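PDB 3B40: probable dipeptidase from Pseudomonas aeruginosa, which probably acts as a metal-dependent dipeptidase of the membrane dipeptidase (M19) family, cleaving dipeptides. Local coordinates for residues A[23-29]-A[60-66]; A[47-51]-A[360-364]; A[110-116]-A[129-135]. The protein carries 11 engineered substitutions. One frame throughout, in Å; residues are numbered along the deposited sequence.

Interaction 1. Residues A[23-29]-A[60-66]; sequences LSFDSRI and LSGAALA
S24 and S61 meet by their hydroxyls and backbones where two parallel strands begin. OG of S61 lies anti to its carbonyl carbon (chi1 -48°) and accepts from the backbone N of S24 at 3.1 Å. In return OG of S24, set between its own backbone N and carbonyl carbon (chi1 46°), takes the N-H of S61 at 3.1 Å. Serine suits both places, since its short arm brings an acceptor to a neighbouring backbone N-H before the regular pairing starts. That pairing follows: D26 N donates to G62 O, and A64 N to D26 O at 2.9 Å.

On one face F25, with CG trans to its own N (chi1 173°), sends its ring forward alongside the partner strand, towards A63 and A64. CZ reaches CB of A64 at 3.7 Å, and CE1 lies 3.5 Å from the backbone N of A64. G62 and A64 are small enough for the ring to lie this near their backbone; F122 and F400 meet it from elsewhere. On the face of D26, CD1 of I29 touches CB of A63 at 3.7 Å, while I29 and L65 run alongside each other, CB of I29 against CD2 of L65.

At the corner after D26, both oxygens of its buried carboxylate are hydrogen-bonded, OD1 to R28 N at 3.0 Å, an Asx turn, and OD2 to the S358 hydroxyl, which together fix its rotation. The polar groups serve the strand's start and corner, and aliphatic and aromatic groups fill the two faces of this parallel strand pair of a beta-alpha-beta unit.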
loop_
_atom_site.group_PDB
_atom_site.type_symbol
_atom_site.label_atom_id
_atom_site.label_comp_id
_atom_site.label_asym_id
_atom_site.label_seq_id
_atom_site.Cartn_x
_atom_site.Cartn_y
_atom_site.Cartn_z
ATOM N N LEU A 23 -8.152 -16.975 -8.362
ATOM C CA LEU A 23 -8.395 -15.904 -7.407
ATOM C C LEU A 23 -7.404 -14.799 -7.674
ATOM O O LEU A 23 -6.241 -15.066 -8.023
ATOM C CB LEU A 23 -8.136 -16.357 -5.965
ATOM C CG LEU A 23 -8.864 -17.559 -5.403
ATOM C CD1 LEU A 23 -8.539 -17.743 -3.915
ATOM C CD2 LEU A 23 -10.367 -17.384 -5.628
ATOM N N SER A 24 -7.857 -13.571 -7.444
ATOM C CA SER A 24 -7.020 -12.405 -7.610
ATOM C C SER A 24 -7.207 -11.538 -6.348
ATOM O O SER A 24 -8.290 -11.467 -5.786
ATOM C CB SER A 24 -7.405 -11.649 -8.868
ATOM O OG SER A 24 -8.797 -11.517 -8.951
ATOM N N PHE A 25 -6.128 -10.926 -5.884
ATOM C CA PHE A 25 -6.133 -10.231 -4.612
ATOM C C PHE A 25 -5.205 -9.051 -4.742
ATOM O O PHE A 25 -4.099 -9.192 -5.241
ATOM C CB PHE A 25 -5.683 -11.147 -3.474
ATOM C CG PHE A 25 -5.511 -10.435 -2.153
ATOM C CD1 PHE A 25 -6.609 -9.891 -1.487
ATOM C CD2 PHE A 25 -4.242 -10.265 -1.603
ATOM C CE1 PHE A 25 -6.449 -9.224 -0.256
ATOM C CE2 PHE A 25 -4.079 -9.606 -0.357
ATOM C CZ PHE A 25 -5.179 -9.089 0.300
ATOM N N ASP A 26 -5.688 -7.882 -4.316
ATOM C CA ASP A 26 -4.913 -6.637 -4.373
ATOM C C ASP A 26 -4.686 -6.187 -2.926
ATOM O O ASP A 26 -5.633 -5.839 -2.227
ATOM C CB ASP A 26 -5.705 -5.603 -5.175
ATOM C CG ASP A 26 -4.988 -4.248 -5.303
ATOM O OD1 ASP A 26 -4.099 -3.914 -4.484
ATOM O OD2 ASP A 26 -5.345 -3.497 -6.227
ATOM N N SER A 27 -3.428 -6.212 -2.482
ATOM C CA SER A 27 -3.109 -6.003 -1.080
ATOM C C SER A 27 -3.146 -4.555 -0.653
ATOM O O SER A 27 -2.801 -4.248 0.487
ATOM C CB SER A 27 -1.747 -6.645 -0.711
ATOM O OG SER A 27 -0.738 -6.190 -1.594
ATOM N N ARG A 28 -3.541 -3.642 -1.547
ATOM C CA ARG A 28 -3.563 -2.223 -1.170
ATOM C C ARG A 28 -4.489 -1.330 -2.017
ATOM O O ARG A 28 -4.129 -0.871 -3.095
ATOM C CB ARG A 28 -2.130 -1.660 -1.099
ATOM C CG ARG A 28 -2.049 -0.171 -0.807
ATOM C CD ARG A 28 -2.218 0.102 0.670
ATOM N NE ARG A 28 -2.013 1.530 0.940
ATOM C CZ ARG A 28 -2.852 2.289 1.646
ATOM N NH1 ARG A 28 -3.971 1.760 2.176
ATOM N NH2 ARG A 28 -2.558 3.574 1.808
ATOM N N ILE A 29 -5.696 -1.135 -1.509
ATOM C CA ILE A 29 -6.648 -0.160 -2.011
ATOM C C ILE A 29 -7.157 0.687 -0.845
ATOM O O ILE A 29 -7.459 0.186 0.247
ATOM C CB ILE A 29 -7.849 -0.819 -2.774
ATOM C CG1 ILE A 29 -7.324 -1.729 -3.883
ATOM C CG2 ILE A 29 -8.858 0.277 -3.321
ATOM C CD1 ILE A 29 -8.400 -2.492 -4.665
ATOM N N LEU A 60 -11.827 -9.337 -10.102
ATOM C CA LEU A 60 -11.048 -9.213 -8.859
ATOM C C LEU A 60 -11.811 -9.898 -7.757
ATOM O O LEU A 60 -12.955 -9.527 -7.506
ATOM C CB LEU A 60 -10.889 -7.732 -8.488
ATOM C CG LEU A 60 -9.973 -7.475 -7.275
ATOM C CD1 LEU A 60 -8.570 -8.050 -7.454
ATOM C CD2 LEU A 60 -9.904 -5.985 -6.925
ATOM N N SER A 61 -11.196 -10.879 -7.099
ATOM C CA SER A 61 -11.880 -11.637 -6.046
ATOM C C SER A 61 -11.968 -10.859 -4.735
ATOM O O SER A 61 -12.924 -11.018 -3.967
ATOM C CB SER A 61 -11.186 -12.979 -5.786
ATOM O OG SER A 61 -10.927 -13.642 -7.023
ATOM N N GLY A 62 -10.937 -10.072 -4.452
ATOM C CA GLY A 62 -10.941 -9.344 -3.186
ATOM C C GLY A 62 -9.752 -8.421 -3.055
ATOM O O GLY A 62 -8.932 -8.330 -3.967
ATOM N N ALA A 63 -9.686 -7.697 -1.937
ATOM C CA ALA A 63 -8.648 -6.675 -1.731
ATOM C C ALA A 63 -8.487 -6.368 -0.258
ATOM O O ALA A 63 -9.436 -6.533 0.517
ATOM C CB ALA A 63 -9.014 -5.390 -2.462
ATOM N N ALA A 64 -7.295 -5.897 0.127
ATOM C CA ALA A 64 -7.077 -5.471 1.512
ATOM C C ALA A 64 -7.406 -3.982 1.574
ATOM O O ALA A 64 -6.785 -3.173 0.889
ATOM C CB ALA A 64 -5.647 -5.773 1.977
ATOM N N LEU A 65 -8.437 -3.654 2.356
ATOM C CA LEU A 65 -8.870 -2.276 2.570
ATOM C C LEU A 65 -8.547 -1.857 3.996
ATOM O O LEU A 65 -9.021 -2.464 4.966
ATOM C CB LEU A 65 -10.375 -2.145 2.327
ATOM C CG LEU A 65 -10.843 -2.775 0.993
ATOM C CD1 LEU A 65 -12.357 -2.680 0.897
ATOM C CD2 LEU A 65 -10.212 -2.114 -0.214
ATOM N N ALA A 66 -7.788 -0.783 4.105
ATOM C CA ALA A 66 -7.153 -0.433 5.353
ATOM C C ALA A 66 -8.007 0.519 6.183
ATOM O O ALA A 66 -8.539 1.502 5.665
ATOM C CB ALA A 66 -5.791 0.195 5.083
HETATM O O HOH W 1 -3.977 -2.839 2.733
#

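Interaction 2. Residues A[47-51]-A[360-364]; sequences PGQLD and FNDGG. Engineered in segment 47-51: G48 (natural residue Asn).
The Q49 side chain crosses that of F360 at about a right angle, its amide plane inclined 57° to the ring, with CD and NE2 each 3.4 Å from CD1 of F360. Its chain leaves anti to the carbonyl carbon (chi1 -71°) and then runs extended, which carries the amide past F360 to the backbone beyond. There OE1 takes the N-H of N361 at 2.7 Å in an almost straight bond (177°), and NE2 donates to G364 O at 3.1 Å. A glutamine fits because one group both accepts and donates, and its length spans the bend at 361-364. A water donating to OE1 of Q49 accepts from G363 N, and NE2 also bonds K370 O, so the amide is gripped at both ends and its flip is fixed.

N361 answers in the other direction. The two side chains run past one another in opposite senses, and OD1 of N361 accepts from the backbone N of Q49 at 3.0 Å. Its ND2 donates to T30 O and to a second water, which also accepts from L50 N.

Both segments are loops of the barrel: 47-51 runs into helix 52-58, which D51 N-caps, and 360-364 follows strand 354-357. F360 meets W369 edge-to-face and packs on D26 and I29 of strand 25-29, while L50 also rests on I29, placing the contact beside the end of that strand.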
loop_
_atom_site.group_PDB
_atom_site.type_symbol
_atom_site.label_atom_id
_atom_site.label_comp_id
_atom_site.label_asym_id
_atom_site.label_seq_id
_atom_site.Cartn_x
_atom_site.Cartn_y
_atom_site.Cartn_z
ATOM N N PRO A 47 -16.758 7.061 -9.609
ATOM C CA PRO A 47 -15.604 7.916 -9.890
ATOM C C PRO A 47 -14.273 7.397 -9.307
ATOM O O PRO A 47 -13.199 7.958 -9.598
ATOM C CB PRO A 47 -15.992 9.236 -9.216
ATOM C CG PRO A 47 -16.774 8.809 -8.016
ATOM C CD PRO A 47 -17.549 7.568 -8.466
ATOM N N GLY A 48 -14.334 6.357 -8.488
ATOM C CA GLY A 48 -13.135 5.855 -7.833
ATOM C C GLY A 48 -12.506 4.714 -8.603
ATOM O O GLY A 48 -12.959 4.359 -9.695
ATOM N N GLN A 49 -11.465 4.116 -8.028
ATOM C CA GLN A 49 -10.772 3.036 -8.708
ATOM C C GLN A 49 -11.280 1.672 -8.264
ATOM O O GLN A 49 -10.861 0.664 -8.790
ATOM C CB GLN A 49 -9.263 3.200 -8.541
ATOM C CG GLN A 49 -8.750 4.365 -9.356
ATOM C CD GLN A 49 -7.279 4.687 -9.085
ATOM O OE1 GLN A 49 -6.893 4.944 -7.956
ATOM N NE2 GLN A 49 -6.478 4.706 -10.132
ATOM N N LEU A 50 -12.191 1.656 -7.295
ATOM C CA LEU A 50 -12.821 0.430 -6.843
ATOM C C LEU A 50 -14.342 0.603 -6.617
ATOM O O LEU A 50 -14.788 1.501 -5.882
ATOM C CB LEU A 50 -12.168 -0.086 -5.548
ATOM C CG LEU A 50 -12.913 -1.186 -4.746
ATOM C CD1 LEU A 50 -12.953 -2.612 -5.431
ATOM C CD2 LEU A 50 -12.448 -1.295 -3.289
ATOM N N ASP A 51 -15.105 -0.322 -7.178
ATOM C CA ASP A 51 -16.530 -0.516 -6.815
ATOM C C ASP A 51 -16.935 -1.929 -7.200
ATOM O O ASP A 51 -16.136 -2.639 -7.789
ATOM C CB ASP A 51 -17.434 0.536 -7.473
ATOM C CG ASP A 51 -17.158 0.693 -8.956
ATOM O OD1 ASP A 51 -17.442 -0.268 -9.732
ATOM O OD2 ASP A 51 -16.690 1.797 -9.352
ATOM N N PHE A 360 -4.439 1.772 -5.417
ATOM C CA PHE A 360 -5.614 2.447 -5.948
ATOM C C PHE A 360 -6.188 3.382 -4.878
ATOM O O PHE A 360 -6.126 3.088 -3.689
ATOM C CB PHE A 360 -6.678 1.449 -6.468
ATOM C CG PHE A 360 -6.394 0.871 -7.872
ATOM C CD1 PHE A 360 -5.738 1.621 -8.855
ATOM C CD2 PHE A 360 -6.786 -0.431 -8.181
ATOM C CE1 PHE A 360 -5.476 1.090 -10.110
ATOM C CE2 PHE A 360 -6.540 -0.972 -9.434
ATOM C CZ PHE A 360 -5.864 -0.219 -10.401
ATOM N N ASN A 361 -6.778 4.492 -5.324
ATOM C CA ASN A 361 -7.365 5.537 -4.449
ATOM C C ASN A 361 -6.359 6.270 -3.544
ATOM O O ASN A 361 -6.763 7.074 -2.722
ATOM C CB ASN A 361 -8.579 5.041 -3.617
ATOM C CG ASN A 361 -9.785 4.646 -4.472
ATOM O OD1 ASN A 361 -10.037 5.196 -5.571
ATOM N ND2 ASN A 361 -10.540 3.684 -3.974
ATOM N N ASP A 362 -5.060 6.005 -3.693
ATOM C CA ASP A 362 -4.065 6.877 -3.081
ATOM C C ASP A 362 -2.960 7.170 -4.097
ATOM O O ASP A 362 -1.808 7.276 -3.730
ATOM C CB ASP A 362 -3.532 6.309 -1.743
ATOM C CG ASP A 362 -2.814 7.378 -0.867
ATOM O OD1 ASP A 362 -3.098 8.587 -0.981
ATOM O OD2 ASP A 362 -1.943 6.998 -0.047
ATOM N N GLY A 363 -3.322 7.272 -5.390
ATOM C CA GLY A 363 -2.367 7.669 -6.440
ATOM C C GLY A 363 -1.824 6.572 -7.352
ATOM O O GLY A 363 -1.116 6.867 -8.317
ATOM N N GLY A 364 -2.152 5.313 -7.050
ATOM C CA GLY A 364 -1.657 4.189 -7.809
ATOM C C GLY A 364 -2.455 3.919 -9.077
ATOM O O GLY A 364 -3.502 4.527 -9.324
HETATM O O HOH W 2 -5.820 7.165 -7.029
HETATM O O HOH W 3 -13.144 3.657 -5.142
#

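Interaction 3. Residues A[110-116]-A[129-135]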
loop_
_atom_site.group_PDB
_atom_site.type_symbol
_atom_site.label_atom_id
_atom_site.label_comp_id
_atom_site.label_asym_id
_atom_site.label_seq_id
_atom_site.Cartn_x
_atom_site.Cartn_y
_atom_site.Cartn_z
ATOM N N PRO A 110 -25.110 -8.115 1.315
ATOM C CA PRO A 110 -24.662 -9.432 1.816
ATOM C C PRO A 110 -24.449 -10.529 0.772
ATOM O O PRO A 110 -23.645 -11.434 1.002
ATOM C CB PRO A 110 -25.771 -9.844 2.794
ATOM C CG PRO A 110 -26.978 -9.075 2.308
ATOM C CD PRO A 110 -26.422 -7.753 1.889
ATOM N N ASN A 111 -25.159 -10.466 -0.350
ATOM C CA ASN A 111 -24.960 -11.445 -1.415
ATOM C C ASN A 111 -23.782 -11.057 -2.297
ATOM O O ASN A 111 -23.396 -11.805 -3.176
ATOM C CB ASN A 111 -26.220 -11.583 -2.278
ATOM C CG ASN A 111 -27.458 -11.898 -1.457
ATOM O OD1 ASN A 111 -27.437 -12.781 -0.600
ATOM N ND2 ASN A 111 -28.537 -11.149 -1.691
ATOM N N GLN A 112 -23.216 -9.876 -2.078
ATOM C CA GLN A 112 -22.194 -9.362 -3.004
ATOM C C GLN A 112 -20.807 -9.175 -2.378
ATOM O O GLN A 112 -19.797 -9.154 -3.102
ATOM C CB GLN A 112 -22.655 -8.041 -3.628
ATOM C CG GLN A 112 -23.807 -8.144 -4.622
ATOM C CD GLN A 112 -23.897 -6.922 -5.513
ATOM O OE1 GLN A 112 -23.129 -6.768 -6.479
ATOM N NE2 GLN A 112 -24.827 -6.034 -5.196
ATOM N N VAL A 113 -20.767 -9.005 -1.054
ATOM C CA VAL A 113 -19.538 -8.670 -0.312
ATOM C C VAL A 113 -19.463 -9.399 1.017
ATOM O O VAL A 113 -20.467 -9.527 1.704
ATOM C CB VAL A 113 -19.487 -7.162 0.067
ATOM C CG1 VAL A 113 -18.067 -6.749 0.389
ATOM C CG2 VAL A 113 -20.066 -6.283 -1.039
ATOM N N GLY A 114 -18.264 -9.856 1.388
ATOM C CA GLY A 114 -17.995 -10.259 2.771
ATOM C C GLY A 114 -16.607 -9.824 3.265
ATOM O O GLY A 114 -15.748 -9.450 2.481
ATOM N N ILE A 115 -16.375 -9.943 4.568
ATOM C CA ILE A 115 -15.032 -9.745 5.116
ATOM C C ILE A 115 -14.423 -11.111 5.435
ATOM O O ILE A 115 -15.059 -11.940 6.081
ATOM C CB ILE A 115 -15.043 -8.813 6.358
ATOM C CG1 ILE A 115 -15.584 -7.434 5.970
ATOM C CG2 ILE A 115 -13.621 -8.636 6.936
ATOM C CD1 ILE A 115 -15.917 -6.510 7.188
ATOM N N ALA A 116 -13.213 -11.348 4.936
ATOM C CA ALA A 116 -12.442 -12.562 5.216
ATOM C C ALA A 116 -11.586 -12.424 6.481
ATOM O O ALA A 116 -10.766 -11.502 6.590
ATOM C CB ALA A 116 -11.556 -12.865 4.032
ATOM N N GLY A 129 -19.035 -16.193 -4.787
ATOM C CA GLY A 129 -19.163 -15.034 -5.667
ATOM C C GLY A 129 -19.294 -13.699 -4.943
ATOM O O GLY A 129 -19.863 -12.731 -5.481
ATOM N N LYS A 130 -18.790 -13.640 -3.719
ATOM C CA LYS A 130 -18.805 -12.392 -2.961
ATOM C C LYS A 130 -17.399 -11.778 -2.981
ATOM O O LYS A 130 -16.420 -12.483 -2.778
ATOM C CB LYS A 130 -19.213 -12.641 -1.501
ATOM C CG LYS A 130 -20.609 -13.223 -1.271
ATOM C CD LYS A 130 -20.762 -13.563 0.199
ATOM C CE LYS A 130 -22.185 -13.914 0.584
ATOM N NZ LYS A 130 -22.514 -15.262 0.153
ATOM N N PHE A 131 -17.308 -10.479 -3.235
ATOM C CA PHE A 131 -16.040 -9.765 -3.137
ATOM C C PHE A 131 -15.528 -9.901 -1.705
ATOM O O PHE A 131 -16.239 -9.602 -0.743
ATOM C CB PHE A 131 -16.235 -8.294 -3.476
ATOM C CG PHE A 131 -14.958 -7.487 -3.489
ATOM C CD1 PHE A 131 -14.094 -7.538 -4.582
ATOM C CD2 PHE A 131 -14.638 -6.643 -2.419
ATOM C CE1 PHE A 131 -12.928 -6.757 -4.612
ATOM C CE2 PHE A 131 -13.464 -5.866 -2.439
ATOM C CZ PHE A 131 -12.613 -5.941 -3.531
ATOM N N ALA A 132 -14.284 -10.345 -1.580
ATOM C CA ALA A 132 -13.696 -10.620 -0.264
ATOM C C ALA A 132 -12.803 -9.478 0.223
ATOM O O ALA A 132 -11.700 -9.227 -0.300
ATOM C CB ALA A 132 -12.942 -11.928 -0.280
ATOM N N ILE A 133 -13.308 -8.758 1.208
ATOM C CA ILE A 133 -12.528 -7.706 1.861
ATOM C C ILE A 133 -11.610 -8.317 2.896
ATOM O O ILE A 133 -12.055 -9.107 3.741
ATOM C CB ILE A 133 -13.449 -6.691 2.554
ATOM C CG1 ILE A 133 -14.215 -5.868 1.513
ATOM C CG2 ILE A 133 -12.649 -5.775 3.531
ATOM C CD1 ILE A 133 -15.350 -5.038 2.114
ATOM N N VAL A 134 -10.329 -7.958 2.835
ATOM C CA VAL A 134 -9.412 -8.249 3.916
ATOM C C VAL A 134 -9.221 -6.916 4.649
ATOM O O VAL A 134 -8.816 -5.921 4.042
ATOM C CB VAL A 134 -8.065 -8.820 3.404
ATOM C CG1 VAL A 134 -7.036 -8.877 4.550
ATOM C CG2 VAL A 134 -8.285 -10.206 2.782
ATOM N N MET A 135 -9.616 -6.881 5.921
ATOM C CA MET A 135 -9.613 -5.642 6.679
ATOM C C MET A 135 -8.194 -5.473 7.152
ATOM O O MET A 135 -7.691 -6.301 7.903
ATOM C CB MET A 135 -10.504 -5.722 7.915
ATOM C CG MET A 135 -10.576 -4.392 8.702
ATOM S SD MET A 135 -11.792 -4.354 10.095
ATOM C CE MET A 135 -13.316 -4.514 9.143
HETATM O O HOH W 4 -10.056 -9.150 7.679
#
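I133, K130 and I115 have the most surface buried where strands 113-115 and 131-135 run parallel. I133 and I115 share one face of the sheet with V113 and F131. CD1 of I133 reaches CG1 of V113 at 3.6 Å, and CG1 of I115 passes slantwise by CB of I133 at 4.1 Å. Further on, CD1 of I115 meets CE of M135 at 3.8 Å, the methionine being bent at its sulfur (chi3 -65°) to bring that methyl back. The branched V113, I115 and I133 suit this face, covered by helix 87-108, whose V106 packs on I115 and whose L102 and M105 pack on I133. V113 also sets CG1 at the edge of the F131 ring, while the ring itself lies against L52 and A55 of helix 52-58.

K130 lies before the strand, along the backbone of 110-112. Its chain stays extended until the last bond, CG lying 3.7 Å from N111 O, and bends there (chi4 77°), so that NZ turns to E128, its salt-bridge partner. The long methylenes cover the turn while the charge remains near the surface, a division of labour that lysine allows.

Between these groups the backbones pair evenly, with I133 N donating to G114 O and A116 N to I133 O, each at 2.8 Å. Past the last of these, one water receives M135 N and donates to A116 O. Helix 119-127 connects the strands in a beta-alpha-beta crossover. Backbone bonds therefore set the register, nonpolar contacts fill the face that V113, I115 and I133 share, under helix 87-108, and the ionic group is kept to the edge.

How the interactions relate
Interactions 1 and 3 are both parallel strand pairs of beta-alpha-beta units in one sheet, and strands 62-68 and 131-138 stand side by side in it: S61 O probably accepts from A132 N, and L65 N probably donates to V134 O. Interaction 1 is almost wholly buried, whereas interaction 3 runs from a core face to an exposed turn. Interaction 2, partly buried, joins two loops, with side-chain amides and waters replacing regular strand pairing. It borders interaction 1 through I29, which packs on both L50 and N361, and touches interaction 3 where L50 meets F131. Interaction 3 is nested within the long chain loop that interaction 2 closes.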